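Local coordinates for protein hydrogenase maturation factor (Thermoanaerobacter tengcongensis, PDB 3VTH) that probably transfers the carbamoyl group of carbamoyl phosphate, using ATP, to the C-terminal cysteine of HypE during maturation of [NiFe]-hydrogenases, at residues N496-G508 with G693-Q705. Numbering follows the deposited sequence.
With FE (Fe (III) ion), chain I; AP2 (phosphomethylphosphonic acid adenosyl ester), chain H.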
loop_
_atom_site.group_PDB
_atom_site.type_symbol
_atom_site.label_atom_id
_atom_site.label_comp_id
_atom_site.label_asym_id
_atom_site.label_seq_id
_atom_site.Cartn_x
_atom_site.Cartn_y
_atom_site.Cartn_z
ATOM N N ASN A 496 -1.062 -16.051 -9.003
ATOM C CA ASN A 496 -0.708 -17.479 -8.959
ATOM C C ASN A 496 -0.099 -18.002 -10.263
ATOM O O ASN A 496 -0.373 -19.123 -10.690
ATOM C CB ASN A 496 -1.924 -18.326 -8.537
ATOM C CG ASN A 496 -2.591 -17.789 -7.279
ATOM O OD1 ASN A 496 -3.783 -17.459 -7.282
ATOM N ND2 ASN A 496 -1.818 -17.670 -6.209
ATOM N N LEU A 497 0.732 -17.174 -10.892
ATOM C CA LEU A 497 1.401 -17.582 -12.115
ATOM C C LEU A 497 2.746 -18.196 -11.773
ATOM O O LEU A 497 3.472 -17.696 -10.898
ATOM C CB LEU A 497 1.569 -16.413 -13.091
ATOM C CG LEU A 497 0.302 -15.669 -13.516
ATOM C CD1 LEU A 497 0.655 -14.457 -14.368
ATOM C CD2 LEU A 497 -0.692 -16.590 -14.244
ATOM N N ASP A 498 3.063 -19.280 -12.477
ATOM C CA ASP A 498 4.255 -20.078 -12.220
ATOM C C ASP A 498 4.640 -20.767 -13.531
ATOM O O ASP A 498 4.580 -22.006 -13.653
ATOM C CB ASP A 498 3.965 -21.105 -11.113
ATOM C CG ASP A 498 5.163 -21.999 -10.800
ATOM O OD1 ASP A 498 4.934 -23.115 -10.289
ATOM O OD2 ASP A 498 6.322 -21.604 -11.058
ATOM N N GLU A 499 5.003 -19.939 -14.508
ATOM C CA GLU A 499 5.361 -20.358 -15.859
ATOM C C GLU A 499 6.057 -19.163 -16.503
ATOM O O GLU A 499 6.049 -18.065 -15.944
ATOM C CB GLU A 499 4.114 -20.726 -16.664
ATOM C CG GLU A 499 3.154 -19.537 -16.935
ATOM C CD GLU A 499 1.822 -20.004 -17.506
ATOM O OE1 GLU A 499 1.609 -19.874 -18.735
ATOM O OE2 GLU A 499 0.997 -20.525 -16.719
ATOM N N LYS A 500 6.663 -19.372 -17.668
ATOM C CA LYS A 500 7.313 -18.282 -18.380
ATOM C C LYS A 500 6.283 -17.307 -18.947
ATOM O O LYS A 500 5.358 -17.704 -19.639
ATOM C CB LYS A 500 8.215 -18.814 -19.498
ATOM C CG LYS A 500 9.596 -19.283 -19.035
ATOM C CD LYS A 500 10.355 -19.869 -20.212
ATOM C CE LYS A 500 11.363 -20.937 -19.782
ATOM N NZ LYS A 500 12.642 -20.339 -19.327
ATOM N N VAL A 501 6.445 -16.030 -18.630
ATOM C CA VAL A 501 5.576 -14.989 -19.143
ATOM C C VAL A 501 6.438 -13.949 -19.850
ATOM O O VAL A 501 7.661 -13.920 -19.665
ATOM C CB VAL A 501 4.771 -14.288 -17.993
ATOM C CG1 VAL A 501 3.838 -15.269 -17.309
ATOM C CG2 VAL A 501 5.709 -13.632 -16.949
ATOM N N ILE A 502 5.809 -13.100 -20.655
ATOM C CA ILE A 502 6.463 -11.890 -21.155
ATOM C C ILE A 502 6.328 -10.811 -20.088
ATOM O O ILE A 502 5.216 -10.438 -19.717
ATOM C CB ILE A 502 5.825 -11.428 -22.478
ATOM C CG1 ILE A 502 6.069 -12.493 -23.563
ATOM C CG2 ILE A 502 6.365 -10.076 -22.885
ATOM C CD1 ILE A 502 5.138 -12.392 -24.787
ATOM N N GLY A 503 7.459 -10.330 -19.577
ATOM C CA GLY A 503 7.458 -9.406 -18.451
ATOM C C GLY A 503 7.876 -8.038 -18.959
ATOM O O GLY A 503 8.968 -7.885 -19.501
ATOM N N ILE A 504 6.996 -7.054 -18.807
ATOM C CA ILE A 504 7.298 -5.680 -19.206
ATOM C C ILE A 504 7.518 -4.882 -17.910
ATOM O O ILE A 504 6.585 -4.618 -17.164
ATOM C CB ILE A 504 6.158 -5.110 -20.078
ATOM C CG1 ILE A 504 6.030 -5.988 -21.347
ATOM C CG2 ILE A 504 6.412 -3.633 -20.402
ATOM C CD1 ILE A 504 4.843 -5.735 -22.207
ATOM N N ALA A 505 8.772 -4.560 -17.632
ATOM C CA ALA A 505 9.141 -3.941 -16.381
ATOM C C ALA A 505 9.637 -2.527 -16.678
ATOM O O ALA A 505 10.764 -2.330 -17.157
ATOM C CB ALA A 505 10.206 -4.760 -15.695
ATOM N N TYR A 506 8.779 -1.545 -16.426
ATOM C CA TYR A 506 9.108 -0.150 -16.748
ATOM C C TYR A 506 9.166 0.617 -15.432
ATOM O O TYR A 506 8.212 0.605 -14.666
ATOM C CB TYR A 506 8.061 0.477 -17.691
ATOM C CG TYR A 506 8.094 0.006 -19.142
ATOM C CD1 TYR A 506 9.112 -0.842 -19.612
ATOM C CD2 TYR A 506 7.138 0.458 -20.054
ATOM C CE1 TYR A 506 9.183 -1.231 -20.954
ATOM C CE2 TYR A 506 7.179 0.070 -21.400
ATOM C CZ TYR A 506 8.205 -0.782 -21.838
ATOM O OH TYR A 506 8.249 -1.167 -23.153
ATOM N N ASP A 507 10.296 1.252 -15.155
ATOM C CA ASP A 507 10.432 2.083 -13.943
ATOM C C ASP A 507 11.553 3.104 -14.091
ATOM O O ASP A 507 12.020 3.339 -15.210
ATOM C CB ASP A 507 10.550 1.243 -12.642
ATOM C CG ASP A 507 11.836 0.414 -12.541
ATOM O OD1 ASP A 507 12.788 0.557 -13.357
ATOM O OD2 ASP A 507 11.898 -0.417 -11.603
ATOM N N GLY A 508 11.961 3.729 -12.982
ATOM C CA GLY A 508 13.025 4.739 -13.004
ATOM C C GLY A 508 14.447 4.190 -12.969
ATOM O O GLY A 508 15.272 4.478 -13.858
ATOM N N GLY A 693 5.713 -18.392 -28.630
ATOM C CA GLY A 693 4.377 -18.927 -28.354
ATOM C C GLY A 693 3.762 -18.421 -27.044
ATOM O O GLY A 693 2.604 -18.715 -26.760
ATOM N N ILE A 694 4.522 -17.654 -26.253
ATOM C CA ILE A 694 4.037 -17.132 -24.956
ATOM C C ILE A 694 2.935 -16.082 -25.124
ATOM O O ILE A 694 3.099 -15.108 -25.856
ATOM C CB ILE A 694 5.197 -16.609 -24.066
ATOM C CG1 ILE A 694 6.151 -17.767 -23.742
ATOM C CG2 ILE A 694 4.660 -15.960 -22.773
ATOM C CD1 ILE A 694 7.444 -17.343 -23.086
ATOM N N ASN A 695 1.813 -16.309 -24.445
ATOM C CA ASN A 695 0.606 -15.481 -24.581
ATOM C C ASN A 695 0.201 -14.718 -23.299
ATOM O O ASN A 695 -0.794 -13.972 -23.289
ATOM C CB ASN A 695 -0.566 -16.342 -25.089
ATOM C CG ASN A 695 -1.723 -15.504 -25.614
ATOM O OD1 ASN A 695 -1.559 -14.683 -26.534
ATOM N ND2 ASN A 695 -2.902 -15.701 -25.026
ATOM N N LYS A 696 0.973 -14.911 -22.227
ATOM C CA LYS A 696 0.760 -14.196 -20.972
ATOM C C LYS A 696 1.752 -13.049 -20.869
ATOM O O LYS A 696 2.965 -13.240 -21.088
ATOM C CB LYS A 696 0.923 -15.117 -19.764
ATOM C CG LYS A 696 -0.185 -16.193 -19.617
ATOM C CD LYS A 696 -0.074 -16.876 -18.263
ATOM C CE LYS A 696 -1.169 -17.943 -18.051
ATOM N NZ LYS A 696 -1.074 -19.072 -19.003
ATOM N N VAL A 697 1.223 -11.871 -20.543
ATOM C CA VAL A 697 2.015 -10.659 -20.418
ATOM C C VAL A 697 1.778 -10.058 -19.041
ATOM O O VAL A 697 0.621 -9.866 -18.635
ATOM C CB VAL A 697 1.615 -9.609 -21.459
ATOM C CG1 VAL A 697 2.452 -8.319 -21.273
ATOM C CG2 VAL A 697 1.779 -10.158 -22.877
ATOM N N VAL A 698 2.871 -9.766 -18.337
ATOM C CA VAL A 698 2.828 -9.132 -17.026
ATOM C C VAL A 698 3.400 -7.710 -17.136
ATOM O O VAL A 698 4.495 -7.510 -17.675
ATOM C CB VAL A 698 3.656 -9.944 -15.985
ATOM C CG1 VAL A 698 3.776 -9.181 -14.670
ATOM C CG2 VAL A 698 3.035 -11.318 -15.751
ATOM N N LEU A 699 2.665 -6.734 -16.603
ATOM C CA LEU A 699 3.120 -5.353 -16.591
ATOM C C LEU A 699 3.401 -4.951 -15.163
ATOM O O LEU A 699 2.521 -5.052 -14.308
ATOM C CB LEU A 699 2.053 -4.407 -17.186
ATOM C CG LEU A 699 1.367 -4.843 -18.489
ATOM C CD1 LEU A 699 0.159 -3.921 -18.800
ATOM C CD2 LEU A 699 2.344 -4.846 -19.653
ATOM N N SER A 700 4.628 -4.521 -14.887
ATOM C CA SER A 700 4.967 -4.058 -13.528
ATOM C C SER A 700 6.104 -3.031 -13.564
ATOM O O SER A 700 6.619 -2.708 -14.632
ATOM C CB SER A 700 5.308 -5.252 -12.620
ATOM O OG SER A 700 5.324 -4.852 -11.253
ATOM N N GLY A 701 6.493 -2.525 -12.397
ATOM C CA GLY A 701 7.455 -1.437 -12.324
ATOM C C GLY A 701 6.671 -0.155 -12.148
ATOM O O GLY A 701 5.525 -0.048 -12.596
ATOM N N GLY A 702 7.303 0.821 -11.524
ATOM C CA GLY A 702 6.653 2.076 -11.133
ATOM C C GLY A 702 6.107 2.935 -12.269
ATOM O O GLY A 702 5.216 3.737 -12.033
ATOM N N SER A 703 6.608 2.781 -13.495
ATOM C CA SER A 703 6.015 3.534 -14.626
ATOM C C SER A 703 4.548 3.132 -14.848
ATOM O O SER A 703 3.767 3.893 -15.395
ATOM C CB SER A 703 6.795 3.332 -15.935
ATOM O OG SER A 703 8.144 3.746 -15.837
ATOM N N PHE A 704 4.166 1.932 -14.418
ATOM C CA PHE A 704 2.760 1.530 -14.572
ATOM C C PHE A 704 1.782 2.104 -13.539
ATOM O O PHE A 704 0.581 1.830 -13.584
ATOM C CB PHE A 704 2.638 0.024 -14.782
ATOM C CG PHE A 704 3.089 -0.404 -16.133
ATOM C CD1 PHE A 704 2.347 -0.043 -17.266
ATOM C CD2 PHE A 704 4.275 -1.107 -16.302
ATOM C CE1 PHE A 704 2.763 -0.425 -18.555
ATOM C CE2 PHE A 704 4.707 -1.481 -17.584
ATOM C CZ PHE A 704 3.963 -1.137 -18.711
ATOM N N GLN A 705 2.290 2.962 -12.662
ATOM C CA GLN A 705 1.436 3.900 -11.933
ATOM C C GLN A 705 0.765 4.920 -12.868
ATOM O O GLN A 705 -0.223 5.555 -12.496
ATOM C CB GLN A 705 2.245 4.641 -10.875
ATOM C CG GLN A 705 2.739 3.736 -9.734
ATOM C CD GLN A 705 3.747 4.440 -8.869
ATOM O OE1 GLN A 705 4.851 4.777 -9.324
ATOM N NE2 GLN A 705 3.389 4.671 -7.618
HETATM FE FE FE I . 11.435 -0.438 -9.542
HETATM P PB AP2 H . 12.817 2.477 -9.097
HETATM O O1B AP2 H . 12.667 3.352 -10.316
HETATM O O2B AP2 H . 12.745 0.998 -9.322
HETATM O O3B AP2 H . 13.953 2.931 -8.214
HETATM C C3A AP2 H . 11.336 2.893 -8.138
HETATM P PA AP2 H . 9.763 2.370 -8.880
HETATM O O1A AP2 H . 8.803 2.640 -7.729
HETATM O O2A AP2 H . 9.759 1.018 -9.550
HETATM O "O5'" AP2 H . 9.505 3.431 -10.075
HETATM C "C5'" AP2 H . 9.206 4.774 -9.711
HETATM C "C4'" AP2 H . 9.389 5.581 -10.975
HETATM O "O4'" AP2 H . 8.303 5.327 -11.867
HETATM C "C3'" AP2 H . 9.353 7.075 -10.724
HETATM O "O3'" AP2 H . 10.608 7.537 -10.216
HETATM C "C2'" AP2 H . 9.029 7.572 -12.119
HETATM O "O2'" AP2 H . 10.264 7.605 -12.844
HETATM C "C1'" AP2 H . 8.089 6.492 -12.674
HETATM N N9 AP2 H . 6.699 7.023 -12.566
HETATM C C8 AP2 H . 6.011 7.325 -11.437
HETATM N N7 AP2 H . 4.784 7.840 -11.718
HETATM C C5 AP2 H . 4.665 7.873 -13.059
HETATM C C6 AP2 H . 3.629 8.303 -14.031
HETATM N N6 AP2 H . 2.437 8.802 -13.617
HETATM N N1 AP2 H . 3.923 8.181 -15.355
HETATM C C2 AP2 H . 5.092 7.668 -15.797
HETATM N N3 AP2 H . 6.081 7.271 -14.967
HETATM C C4 AP2 H . 5.926 7.349 -13.615
#
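Lys-696 and Glu-499 form a salt bridge at the end of the strand pair remote from the iron, NZ lying 2.8 Å from OE1 and above the carboxylate plane rather than in it. The lysine chain runs extended to CE and bends only at its last torsion (chi4 64°), which turns NZ onto the carboxylate while CE passes Leu-497 CD2 at 4.1 Å. A methionine in place of Lys-696 would probably leave the Glu-499 carboxylate without this opposite charge and free to swing.

Strands 501-507 and 696-700 then pair in parallel, Ile-502 and Ile-504 each donating and accepting backbone bonds; the Ile-504 N to Val-698 O bond, 2.8 Å long, is almost straight at 176°. Tyr-506 N continues the ladder to Ser-700 O. Past strand 696-700, Ser-703 N reaches Tyr-506 O at 2.9 Å from above the carbonyl plane, tying the 3-10 segment 702-705 to strand 501-507.

This is the central parallel pairing of an actin-like ATPase (Kae1-like) domain, and both strands lead into loops that reach the nucleotide analogue. Asp-507 OD2 binds the iron at 2.1 Å, with His-483, His-487 and Asp-734 completing the protein ligands, while OD1 is hydrogen-bonded to His-484. Gly-702 N donates to O2A of the analogue, itself an iron ligand.

On one face of the sheet, Ile-504 CD1 rests against both Val-697 CG1 (3.6 Å) and Leu-699 CD2, and its CG2 meets Phe-704 CZ. The Tyr-506 and Phe-704 rings are nearly parallel but slid apart, centroids 5.6 Å from each other. Val-501 CG2 packs on Val-698 CG2 across the other face, where helix 483-494 lies; helices 666-692 and 707-719 cover the isoleucine side.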